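Beta-Lactamase/D-Alanine Carboxypeptidase (Pseudomonas syringae pv. tomato, PDB 5EVI) probably hydrolyses the amide bond of beta-lactam antibiotics to give substituted beta-amino acids, as a class C enzyme of antibiotic resistance. Local coordinates at residues I282-L287 against E351-A356; T313-K318 against L355-L360; I34-H39 against Q361-L366; R152-P157 against A274-P279. All coordinates share one frame; numbering follows the deposited sequence.

Interactions 1, 2 and 3 follow one another along the C-terminal helix 349-363: its beginning meets helix 284-290, its middle meets strand 315-321 and its end meets strand 31-38. The centres of interactions 1 and 2 lie about 7 Å apart, those of 2 and 3 about 10 Å. Interaction 4 is centred farther off, about 16 Å from interaction 2 and 25 Å from interaction 3, yet it touches interactions 1 and 2, and its strand 276-278 pairs with strand 315-321. In sequence, interaction 3 spans nearly the whole chain, while interaction 4 closes before interactions 1 and 2 open. Interactions 2 and 4 bring Lys318 and Tyr154 to the probable active site.

Interaction 1 of 4, residues I282-L287 against E351-A356; sequences IHLDVL and ERVKLA
Two helices on the same face of the large sheet, 284-290 and 349-363, meet where Leu284 and Leu287 of the first turn of one reach Val353 of the other. Val353 is the centre of this apolar contact. Its CG1 branch, anti to the backbone N (chi1 172°), touches Leu287 CB at 3.7 Å and Leu284 CD1 at 3.9 Å. The side chains of Leu284 and Val353 run antiparallel past one another, and methyl lies alongside methyl. A branched valine suits the spot because its short side chain offers a methyl to both leucines. Both helices lie against the central antiparallel sheet of the serine beta-lactamase fold: Leu287 also rests on Tyr278 of strand 276-278, and Val353 on Tyr328 of strand 326-332.

Toward the outer side, the other methyl of Leu284, CD2, lies 4.0 Å from Lys354 CG, the two chains being roughly perpendicular. Lysine serves well at such a border: its aliphatic root packs against leucine, while the bent chain carries the amino group away from the contact. Lys354 NZ makes a long salt bridge to Glu351 OE1, 3.9 Å, one turn back on its own helix.

Interaction 2 of 4, residues T313-K318 against L355-L360; sequences TAWVNK and LAYRIL
This is a buried apolar contact between sheet and helix, in which the indole of Trp315 on strand 315-321 reaches Leu360 and Tyr357 of helix 349-363. The backbones are well separated, with the CA atoms of Trp315 and Tyr357 10.2 Å apart, and the large ring bridges that gap. With CG anti to the backbone N (chi1 -178°), the indole stands out from the strand and leads with its six-membered ring. Its outermost carbon, CH2, comes within 3.9 Å of Leu360 CD1, which also lies 4.1 Å from Trp315 CZ3. Leucine suits the helix side because its branched apolar end can extend one methyl obliquely to the indole. The same Trp315 CH2 is 4.2 Å from Tyr357 CA, whereas the tyrosine ring is reached more loosely, at 4.5 Å to its CD1.

Strand 315-321 carries what appears to be the KTG motif of the serine beta-lactamases. Lys318 is probably its lysine; NZ hydrogen-bonds Tyr154 OH and forms a salt bridge to a sulfate, probably from the crystallisation liquor, on the sheet face opposite the helix. The one polar atom of the indole, NE1, is satisfied by Tyr328 OH of the neighbouring strand 326-332. Asn317 ND2 gives a bond to that same hydroxyl and lies in plane at the edge of the indole, which places tryptophan and asparagine around one shared oxygen.

Interaction 3 of 4, residues I34-H39 against Q361-L366; sequences IAITRH and QHAEPL
Arg38 and Pro365 form the closest part of this contact, the guanidinium lying with one face against the proline ring. Pro365 CD sits 3.1 Å above the guanidinium plane, displaced toward its rim, and is 3.5 Å from both Arg38 NH1 and Arg38 NH2. The CD methylene beside the proline nitrogen, together with CG, which lies 3.6 Å from Arg38 NH1, gives the flat cation an apolar surface to lie against. Bends at chi2 (-88°) and chi3 (-85°) turn the arginine chain, bringing a face of the guanidinium to Pro365. Arg38 NE passes Ala363 O at 4.0 Å, without forming a hydrogen bond. Deeper in, Ile36 CG2 approaches Ala363 CB at 4.4 Å, where the small alanine lets the end of the helix come near the strand.

Further out, the His39 ring presents its edge to Arg38 NH2. Glu364 OE2 lies 5.9 Å from Arg38 NH2, too far for a salt bridge, although the opposite charges would probably attract mildly. Ile36 continues inward onto Ile359 and Leu360 of helix 349-363. Strand 31-38 itself is paired with strands 43-48 and 337-343. Such joining of an N-terminal strand to the C-terminal helix, near one edge of the antiparallel sheet and one strand in from 43-48, belongs to the alpha/beta fold of the serine beta-lactamases.

Interaction 4 of 4, residues R152-P157 against A274-P279; sequences RTYANP and AWEQYP
Arg152 and Glu276 form a buried salt bridge beside what is probably the Tyr-x-Asn motif of a class C beta-lactamase, here Tyr154 to Asn156. The two side chains meet almost perpendicularly, and the guanidinium and carboxylate planes are turned 68° from each other. One oxygen makes the bridge: Glu276 OE2 lies 2.6 Å from Arg152 NH2, at the edge of the guanidinium and near its plane, whereas Glu276 OE1 is 4.0 Å from that nitrogen. With the planes turned this far, the contact is through a single oxygen and not a flat, two-pronged pair. Arg152 gets there through a bend at chi2 (-89°). Glutamate suits strand 276-278 because its chain, extended beyond CG (chi2 -176°), carries the carboxylate out to Arg152 NH2. Arginine suits its own place because its long chain carries a donor group across from the far edge of the sheet, where strand 151-152 pairs with strand 299-308. Arg152 NH2 makes, separately from the salt bridge, a hydrogen bond to Gln271 OE1, and the buried carboxylate has a charged partner.

Next to the bridge, the hydroxyl of Tyr154 is bonded to Ser68 OG, Lys71 NZ and Lys318 NZ, and the tyrosine side chain lies near a bound sulfate. Asn156 OD1 joins the same group through Lys71 NZ. This arrangement is consistent with the active site of the SxxK serine hydrolases. The tyrosine ring approaches the salt bridge obliquely, with Tyr154 CE1 4.3 Å from Glu276 OE2.

Interaction 1 of 4, residues I282-L287 against E351-A356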
# COMPACT_ATOMS: atom_id res chain seq x y z
N ILE D 282 3.39 18.65 -10.09
CA ILE D 282 3.62 17.22 -10.32
C ILE D 282 4.15 17.00 -11.74
O ILE D 282 3.49 17.38 -12.71
CB ILE D 282 2.31 16.42 -10.12
CG1 ILE D 282 1.74 16.67 -8.71
CG2 ILE D 282 2.53 14.92 -10.34
CD1 ILE D 282 0.26 16.43 -8.62
N HIS D 283 5.34 16.41 -11.85
CA HIS D 283 5.97 16.08 -13.13
C HIS D 283 6.02 14.56 -13.32
O HIS D 283 6.52 13.83 -12.45
CB HIS D 283 7.38 16.67 -13.18
CG HIS D 283 7.41 18.15 -13.40
ND1 HIS D 283 7.78 19.05 -12.43
CD2 HIS D 283 7.11 18.88 -14.50
CE1 HIS D 283 7.69 20.28 -12.91
NE2 HIS D 283 7.30 20.20 -14.17
N LEU D 284 5.49 14.09 -14.45
CA LEU D 284 5.46 12.65 -14.75
C LEU D 284 6.84 11.97 -14.70
O LEU D 284 6.95 10.85 -14.20
CB LEU D 284 4.80 12.39 -16.10
CG LEU D 284 4.64 10.92 -16.54
CD1 LEU D 284 3.73 10.14 -15.60
CD2 LEU D 284 4.15 10.82 -17.98
N ASP D 285 7.89 12.63 -15.20
CA ASP D 285 9.26 12.02 -15.15
C ASP D 285 9.64 11.70 -13.73
O ASP D 285 10.21 10.65 -13.48
CB ASP D 285 10.42 12.88 -15.71
CG ASP D 285 9.96 14.09 -16.41
OD1 ASP D 285 9.99 14.06 -17.66
OD2 ASP D 285 9.57 15.06 -15.72
N VAL D 286 9.31 12.62 -12.81
CA VAL D 286 9.65 12.48 -11.40
C VAL D 286 8.86 11.32 -10.78
O VAL D 286 9.42 10.56 -9.99
CB VAL D 286 9.36 13.79 -10.59
CG1 VAL D 286 9.66 13.59 -9.12
CG2 VAL D 286 10.16 14.98 -11.14
N LEU D 287 7.57 11.19 -11.12
CA LEU D 287 6.74 10.08 -10.61
C LEU D 287 7.31 8.75 -11.10
O LEU D 287 7.38 7.77 -10.35
CB LEU D 287 5.29 10.20 -11.08
CG LEU D 287 4.46 11.42 -10.70
CD1 LEU D 287 3.04 11.21 -11.20
CD2 LEU D 287 4.46 11.68 -9.20
N GLU D 351 4.36 1.84 -16.68
CA GLU D 351 3.08 1.79 -17.41
C GLU D 351 1.87 2.12 -16.52
O GLU D 351 0.87 2.66 -16.99
CB GLU D 351 2.88 0.43 -18.09
CG GLU D 351 3.68 0.22 -19.37
CD GLU D 351 3.22 1.10 -20.53
OE1 GLU D 351 3.69 2.25 -20.62
OE2 GLU D 351 2.39 0.64 -21.35
N ARG D 352 1.97 1.77 -15.24
CA ARG D 352 0.88 2.01 -14.27
C ARG D 352 0.73 3.48 -13.99
O ARG D 352 -0.35 4.06 -14.04
CB ARG D 352 1.16 1.28 -12.94
CG ARG D 352 1.46 -0.19 -13.10
CD ARG D 352 1.57 -0.91 -11.78
NE ARG D 352 2.23 -2.21 -11.96
CZ ARG D 352 2.45 -3.07 -10.99
NH1 ARG D 352 2.00 -2.81 -9.76
NH2 ARG D 352 3.09 -4.21 -11.25
N VAL D 353 1.87 4.09 -13.68
CA VAL D 353 1.95 5.51 -13.41
C VAL D 353 1.51 6.35 -14.63
O VAL D 353 0.70 7.27 -14.47
CB VAL D 353 3.37 5.88 -12.95
CG1 VAL D 353 3.55 7.39 -12.85
CG2 VAL D 353 3.67 5.22 -11.61
N LYS D 354 2.03 6.02 -15.81
CA LYS D 354 1.69 6.75 -17.06
C LYS D 354 0.20 6.65 -17.34
O LYS D 354 -0.46 7.66 -17.63
CB LYS D 354 2.48 6.24 -18.27
CG LYS D 354 3.89 6.80 -18.39
CD LYS D 354 4.50 6.56 -19.77
CE LYS D 354 4.96 5.12 -19.97
NZ LYS D 354 6.35 5.07 -20.52
N LEU D 355 -0.33 5.43 -17.25
CA LEU D 355 -1.77 5.22 -17.40
C LEU D 355 -2.60 6.08 -16.44
O LEU D 355 -3.50 6.78 -16.88
CB LEU D 355 -2.12 3.72 -17.22
CG LEU D 355 -3.62 3.42 -17.27
CD1 LEU D 355 -4.18 3.91 -18.61
CD2 LEU D 355 -3.92 1.95 -17.04
N ALA D 356 -2.32 5.99 -15.14
CA ALA D 356 -3.09 6.74 -14.15
C ALA D 356 -2.89 8.26 -14.35
O ALA D 356 -3.86 9.00 -14.32
CB ALA D 356 -2.75 6.30 -12.73

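Interaction 2 of 4, residues T313-K318 against L355-L360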
# COMPACT_ATOMS: atom_id res chain seq x y z
N THR D 313 -2.09 19.09 -1.48
CA THR D 313 -1.79 19.26 -2.90
C THR D 313 -0.86 18.17 -3.47
O THR D 313 -0.61 18.15 -4.68
CB THR D 313 -1.12 20.64 -3.14
OG1 THR D 313 -0.01 20.78 -2.24
CG2 THR D 313 -2.09 21.76 -2.93
N ALA D 314 -0.36 17.26 -2.63
CA ALA D 314 0.67 16.29 -3.05
C ALA D 314 0.05 15.07 -3.69
O ALA D 314 -0.95 14.56 -3.20
CB ALA D 314 1.51 15.84 -1.86
N TRP D 315 0.68 14.59 -4.76
CA TRP D 315 0.36 13.30 -5.37
C TRP D 315 0.83 12.15 -4.47
O TRP D 315 2.01 11.84 -4.41
CB TRP D 315 1.02 13.21 -6.75
CG TRP D 315 0.75 11.97 -7.53
CD1 TRP D 315 1.34 10.74 -7.37
CD2 TRP D 315 -0.12 11.85 -8.66
NE1 TRP D 315 0.86 9.86 -8.31
CE2 TRP D 315 -0.04 10.52 -9.12
CE3 TRP D 315 -0.98 12.74 -9.32
CZ2 TRP D 315 -0.79 10.05 -10.20
CZ3 TRP D 315 -1.74 12.28 -10.40
CH2 TRP D 315 -1.64 10.94 -10.83
N VAL D 316 -0.12 11.52 -3.79
CA VAL D 316 0.20 10.43 -2.87
C VAL D 316 -0.13 9.13 -3.58
O VAL D 316 -1.24 8.96 -4.11
CB VAL D 316 -0.61 10.52 -1.57
CG1 VAL D 316 -0.20 9.40 -0.60
CG2 VAL D 316 -0.46 11.90 -0.95
N ASN D 317 0.83 8.22 -3.59
CA ASN D 317 0.65 6.96 -4.30
C ASN D 317 1.27 5.75 -3.62
O ASN D 317 2.09 5.88 -2.72
CB ASN D 317 1.14 7.08 -5.76
CG ASN D 317 2.65 7.18 -5.90
OD1 ASN D 317 3.40 7.22 -4.92
ND2 ASN D 317 3.10 7.17 -7.14
N LYS D 318 0.83 4.56 -4.06
CA LYS D 318 1.49 3.32 -3.71
C LYS D 318 1.32 2.30 -4.84
O LYS D 318 0.19 2.05 -5.29
CB LYS D 318 0.93 2.79 -2.39
CG LYS D 318 1.64 1.58 -1.80
CD LYS D 318 3.03 1.91 -1.25
CE LYS D 318 3.87 0.65 -1.05
NZ LYS D 318 4.62 0.21 -2.26
N LEU D 355 -0.33 5.43 -17.25
CA LEU D 355 -1.77 5.22 -17.40
C LEU D 355 -2.60 6.08 -16.44
O LEU D 355 -3.50 6.78 -16.88
CB LEU D 355 -2.12 3.72 -17.22
CG LEU D 355 -3.62 3.42 -17.27
CD1 LEU D 355 -4.18 3.91 -18.61
CD2 LEU D 355 -3.92 1.95 -17.04
N ALA D 356 -2.32 5.99 -15.14
CA ALA D 356 -3.09 6.74 -14.15
C ALA D 356 -2.89 8.26 -14.35
O ALA D 356 -3.86 9.00 -14.32
CB ALA D 356 -2.75 6.30 -12.73
N TYR D 357 -1.66 8.69 -14.63
CA TYR D 357 -1.41 10.12 -14.93
C TYR D 357 -2.28 10.60 -16.12
O TYR D 357 -2.92 11.66 -16.04
CB TYR D 357 0.07 10.40 -15.19
CG TYR D 357 0.40 11.89 -15.25
CD1 TYR D 357 0.95 12.54 -14.14
CD2 TYR D 357 0.16 12.65 -16.40
CE1 TYR D 357 1.26 13.88 -14.18
CE2 TYR D 357 0.47 14.00 -16.45
CZ TYR D 357 1.01 14.61 -15.34
OH TYR D 357 1.31 15.95 -15.39
N ARG D 358 -2.34 9.82 -17.19
CA ARG D 358 -3.09 10.23 -18.39
C ARG D 358 -4.60 10.25 -18.12
O ARG D 358 -5.29 11.23 -18.47
CB ARG D 358 -2.78 9.32 -19.59
CG ARG D 358 -1.46 9.66 -20.28
CD ARG D 358 -0.65 8.44 -20.68
NE ARG D 358 -1.07 7.82 -21.93
CZ ARG D 358 -0.35 7.77 -23.07
NH1 ARG D 358 -0.88 7.16 -24.12
NH2 ARG D 358 0.86 8.33 -23.19
N ILE D 359 -5.09 9.19 -17.51
CA ILE D 359 -6.51 9.10 -17.14
C ILE D 359 -6.94 10.26 -16.23
O ILE D 359 -8.00 10.87 -16.48
CB ILE D 359 -6.86 7.75 -16.48
CG1 ILE D 359 -6.79 6.62 -17.52
CG2 ILE D 359 -8.23 7.82 -15.83
CD1 ILE D 359 -6.92 5.23 -16.92
N LEU D 360 -6.15 10.54 -15.20
CA LEU D 360 -6.49 11.63 -14.26
C LEU D 360 -6.34 13.00 -14.93
O LEU D 360 -7.13 13.91 -14.66
CB LEU D 360 -5.69 11.53 -12.94
CG LEU D 360 -6.14 10.46 -11.91
CD1 LEU D 360 -5.53 10.74 -10.54
CD2 LEU D 360 -7.66 10.38 -11.80

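Interaction 3 of 4, residues I34-H39 against Q361-L366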
# COMPACT_ATOMS: atom_id res chain seq x y z
N ILE D 34 -10.63 -0.36 -13.08
CA ILE D 34 -10.22 1.04 -12.80
C ILE D 34 -11.36 1.73 -12.06
O ILE D 34 -12.50 1.67 -12.51
CB ILE D 34 -9.90 1.79 -14.12
CG1 ILE D 34 -8.72 1.14 -14.84
CG2 ILE D 34 -9.63 3.28 -13.88
CD1 ILE D 34 -8.51 1.60 -16.28
N ALA D 35 -11.06 2.34 -10.91
CA ALA D 35 -11.97 3.25 -10.20
C ALA D 35 -11.39 4.66 -10.25
O ALA D 35 -10.19 4.82 -10.04
CB ALA D 35 -12.10 2.80 -8.76
N ILE D 36 -12.23 5.66 -10.51
CA ILE D 36 -11.84 7.07 -10.41
C ILE D 36 -12.80 7.79 -9.47
O ILE D 36 -14.00 7.57 -9.52
CB ILE D 36 -11.86 7.78 -11.79
CG1 ILE D 36 -11.04 6.99 -12.81
CG2 ILE D 36 -11.31 9.21 -11.66
CD1 ILE D 36 -11.23 7.48 -14.24
N THR D 37 -12.26 8.68 -8.63
CA THR D 37 -13.11 9.51 -7.76
C THR D 37 -12.75 10.97 -8.04
O THR D 37 -11.57 11.30 -8.19
CB THR D 37 -13.01 9.09 -6.27
OG1 THR D 37 -13.93 9.87 -5.48
CG2 THR D 37 -11.59 9.20 -5.73
N ARG D 38 -13.78 11.80 -8.17
CA ARG D 38 -13.62 13.22 -8.53
C ARG D 38 -14.71 13.98 -7.77
O ARG D 38 -15.90 13.86 -8.09
CB ARG D 38 -13.79 13.39 -10.05
CG ARG D 38 -12.71 14.25 -10.71
CD ARG D 38 -13.03 15.74 -10.71
NE ARG D 38 -13.87 16.12 -11.84
CZ ARG D 38 -14.15 17.37 -12.22
NH1 ARG D 38 -14.94 17.57 -13.27
NH2 ARG D 38 -13.65 18.43 -11.57
N HIS D 39 -14.29 14.73 -6.75
CA HIS D 39 -15.21 15.43 -5.83
C HIS D 39 -16.30 14.52 -5.26
O HIS D 39 -17.47 14.90 -5.19
CB HIS D 39 -15.82 16.66 -6.52
CG HIS D 39 -14.81 17.67 -6.97
ND1 HIS D 39 -14.06 18.41 -6.09
CD2 HIS D 39 -14.42 18.05 -8.21
CE1 HIS D 39 -13.24 19.20 -6.76
NE2 HIS D 39 -13.44 19.00 -8.05
N GLN D 361 -5.37 13.13 -15.85
CA GLN D 361 -5.34 14.30 -16.73
C GLN D 361 -6.63 14.39 -17.57
O GLN D 361 -7.17 15.48 -17.70
CB GLN D 361 -4.10 14.31 -17.61
CG GLN D 361 -3.90 15.61 -18.37
CD GLN D 361 -2.52 15.73 -18.98
OE1 GLN D 361 -1.82 16.72 -18.74
NE2 GLN D 361 -2.11 14.72 -19.74
N HIS D 362 -7.14 13.26 -18.10
CA HIS D 362 -8.42 13.27 -18.84
C HIS D 362 -9.61 13.63 -17.94
O HIS D 362 -10.55 14.28 -18.40
CB HIS D 362 -8.79 11.91 -19.48
CG HIS D 362 -7.81 11.36 -20.47
ND1 HIS D 362 -7.20 12.13 -21.44
CD2 HIS D 362 -7.40 10.09 -20.68
CE1 HIS D 362 -6.41 11.35 -22.16
NE2 HIS D 362 -6.51 10.12 -21.72
N ALA D 363 -9.62 13.14 -16.69
CA ALA D 363 -10.75 13.35 -15.77
C ALA D 363 -10.92 14.81 -15.32
O ALA D 363 -12.05 15.32 -15.26
CB ALA D 363 -10.66 12.42 -14.56
N GLU D 364 -9.81 15.47 -15.02
CA GLU D 364 -9.84 16.79 -14.42
C GLU D 364 -9.82 17.90 -15.47
O GLU D 364 -8.85 18.05 -16.19
CB GLU D 364 -8.67 16.97 -13.46
CG GLU D 364 -8.85 18.17 -12.56
CD GLU D 364 -7.64 18.52 -11.75
OE1 GLU D 364 -6.50 18.14 -12.13
OE2 GLU D 364 -7.83 19.22 -10.73
N PRO D 365 -10.89 18.72 -15.55
CA PRO D 365 -10.82 19.79 -16.55
C PRO D 365 -9.92 20.91 -16.05
O PRO D 365 -9.65 21.00 -14.86
CB PRO D 365 -12.28 20.27 -16.66
CG PRO D 365 -13.04 19.59 -15.57
CD PRO D 365 -12.07 18.85 -14.70
N LEU D 366 -9.47 21.77 -16.95
CA LEU D 366 -8.68 22.95 -16.58
C LEU D 366 -9.28 23.77 -15.42
O LEU D 366 -10.50 23.92 -15.28
CB LEU D 366 -8.50 23.86 -17.81
CG LEU D 366 -7.40 24.94 -17.74
CD1 LEU D 366 -7.80 26.16 -16.95
CD2 LEU D 366 -6.08 24.37 -17.23

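Interaction 4 of 4, residues R152-P157 against A274-P279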
# COMPACT_ATOMS: atom_id res chain seq x y z
N ARG D 152 17.35 4.83 3.14
CA ARG D 152 16.03 4.24 2.93
C ARG D 152 16.16 2.96 2.09
O ARG D 152 16.64 3.01 0.95
CB ARG D 152 15.11 5.25 2.25
CG ARG D 152 13.61 4.87 2.23
CD ARG D 152 13.28 4.05 1.00
NE ARG D 152 11.85 4.07 0.65
CZ ARG D 152 11.34 3.47 -0.43
NH1 ARG D 152 12.11 2.81 -1.29
NH2 ARG D 152 10.03 3.55 -0.65
N THR D 153 15.71 1.85 2.67
CA THR D 153 15.79 0.53 2.07
C THR D 153 14.41 -0.13 2.21
O THR D 153 14.03 -0.59 3.28
CB THR D 153 16.91 -0.29 2.74
OG1 THR D 153 18.10 0.49 2.69
CG2 THR D 153 17.16 -1.61 2.06
N TYR D 154 13.66 -0.10 1.13
CA TYR D 154 12.31 -0.69 1.10
C TYR D 154 12.40 -2.17 1.50
O TYR D 154 13.20 -2.90 0.92
CB TYR D 154 11.75 -0.57 -0.30
CG TYR D 154 10.30 -0.95 -0.45
CD1 TYR D 154 9.31 -0.01 -0.22
CD2 TYR D 154 9.92 -2.23 -0.87
CE1 TYR D 154 7.97 -0.32 -0.38
CE2 TYR D 154 8.58 -2.56 -1.03
CZ TYR D 154 7.61 -1.60 -0.78
OH TYR D 154 6.27 -1.90 -0.93
N ALA D 155 11.64 -2.60 2.50
CA ALA D 155 11.70 -4.01 2.93
C ALA D 155 10.40 -4.57 3.55
O ALA D 155 9.69 -3.86 4.25
CB ALA D 155 12.88 -4.21 3.88
N ASN D 156 10.13 -5.86 3.33
CA ASN D 156 9.01 -6.54 4.03
C ASN D 156 9.18 -6.86 5.54
O ASN D 156 8.25 -6.63 6.31
CB ASN D 156 8.57 -7.79 3.25
CG ASN D 156 7.99 -7.44 1.90
OD1 ASN D 156 7.60 -6.30 1.67
ND2 ASN D 156 7.91 -8.42 1.00
N PRO D 157 10.35 -7.37 5.97
CA PRO D 157 10.53 -7.65 7.41
C PRO D 157 10.19 -6.48 8.33
O PRO D 157 9.57 -6.67 9.38
CB PRO D 157 12.02 -7.99 7.53
CG PRO D 157 12.42 -8.43 6.16
CD PRO D 157 11.60 -7.58 5.23
N ALA D 274 4.37 4.10 4.95
CA ALA D 274 4.02 3.26 3.79
C ALA D 274 3.67 4.07 2.52
O ALA D 274 4.23 3.81 1.45
CB ALA D 274 2.95 2.23 4.15
N TRP D 275 2.77 5.05 2.61
CA TRP D 275 2.53 5.96 1.47
C TRP D 275 3.82 6.69 1.03
O TRP D 275 4.75 6.91 1.82
CB TRP D 275 1.45 7.00 1.77
CG TRP D 275 0.08 6.47 2.02
CD1 TRP D 275 -0.60 6.46 3.21
CD2 TRP D 275 -0.82 5.94 1.05
NE1 TRP D 275 -1.86 5.93 3.04
CE2 TRP D 275 -2.02 5.61 1.72
CE3 TRP D 275 -0.74 5.71 -0.33
CZ2 TRP D 275 -3.13 5.07 1.06
CZ3 TRP D 275 -1.84 5.17 -0.98
CH2 TRP D 275 -3.00 4.83 -0.28
N GLU D 276 3.87 7.01 -0.26
CA GLU D 276 4.90 7.83 -0.88
C GLU D 276 4.21 8.98 -1.59
O GLU D 276 3.13 8.78 -2.17
CB GLU D 276 5.70 6.97 -1.87
CG GLU D 276 6.29 5.74 -1.18
CD GLU D 276 7.19 4.88 -2.05
OE1 GLU D 276 7.43 5.21 -3.24
OE2 GLU D 276 7.64 3.85 -1.52
N GLN D 277 4.82 10.17 -1.55
CA GLN D 277 4.18 11.35 -2.18
C GLN D 277 5.15 12.29 -2.85
O GLN D 277 6.36 12.25 -2.61
CB GLN D 277 3.34 12.14 -1.15
CG GLN D 277 4.16 12.95 -0.16
CD GLN D 277 3.34 13.65 0.92
OE1 GLN D 277 3.59 14.84 1.25
NE2 GLN D 277 2.43 12.94 1.53
N TYR D 278 4.59 13.17 -3.68
CA TYR D 278 5.36 14.11 -4.49
C TYR D 278 4.69 15.47 -4.40
O TYR D 278 3.48 15.58 -4.63
CB TYR D 278 5.44 13.63 -5.95
CG TYR D 278 6.01 12.23 -6.07
CD1 TYR D 278 7.36 12.04 -6.29
CD2 TYR D 278 5.19 11.10 -5.95
CE1 TYR D 278 7.91 10.77 -6.38
CE2 TYR D 278 5.73 9.82 -6.03
CZ TYR D 278 7.09 9.65 -6.25
OH TYR D 278 7.65 8.39 -6.33
N PRO D 279 5.46 16.52 -4.08
CA PRO D 279 4.87 17.83 -3.95
C PRO D 279 4.56 18.48 -5.30
O PRO D 279 5.26 18.26 -6.28
CB PRO D 279 5.94 18.63 -3.21
CG PRO D 279 7.22 18.00 -3.63
CD PRO D 279 6.90 16.53 -3.73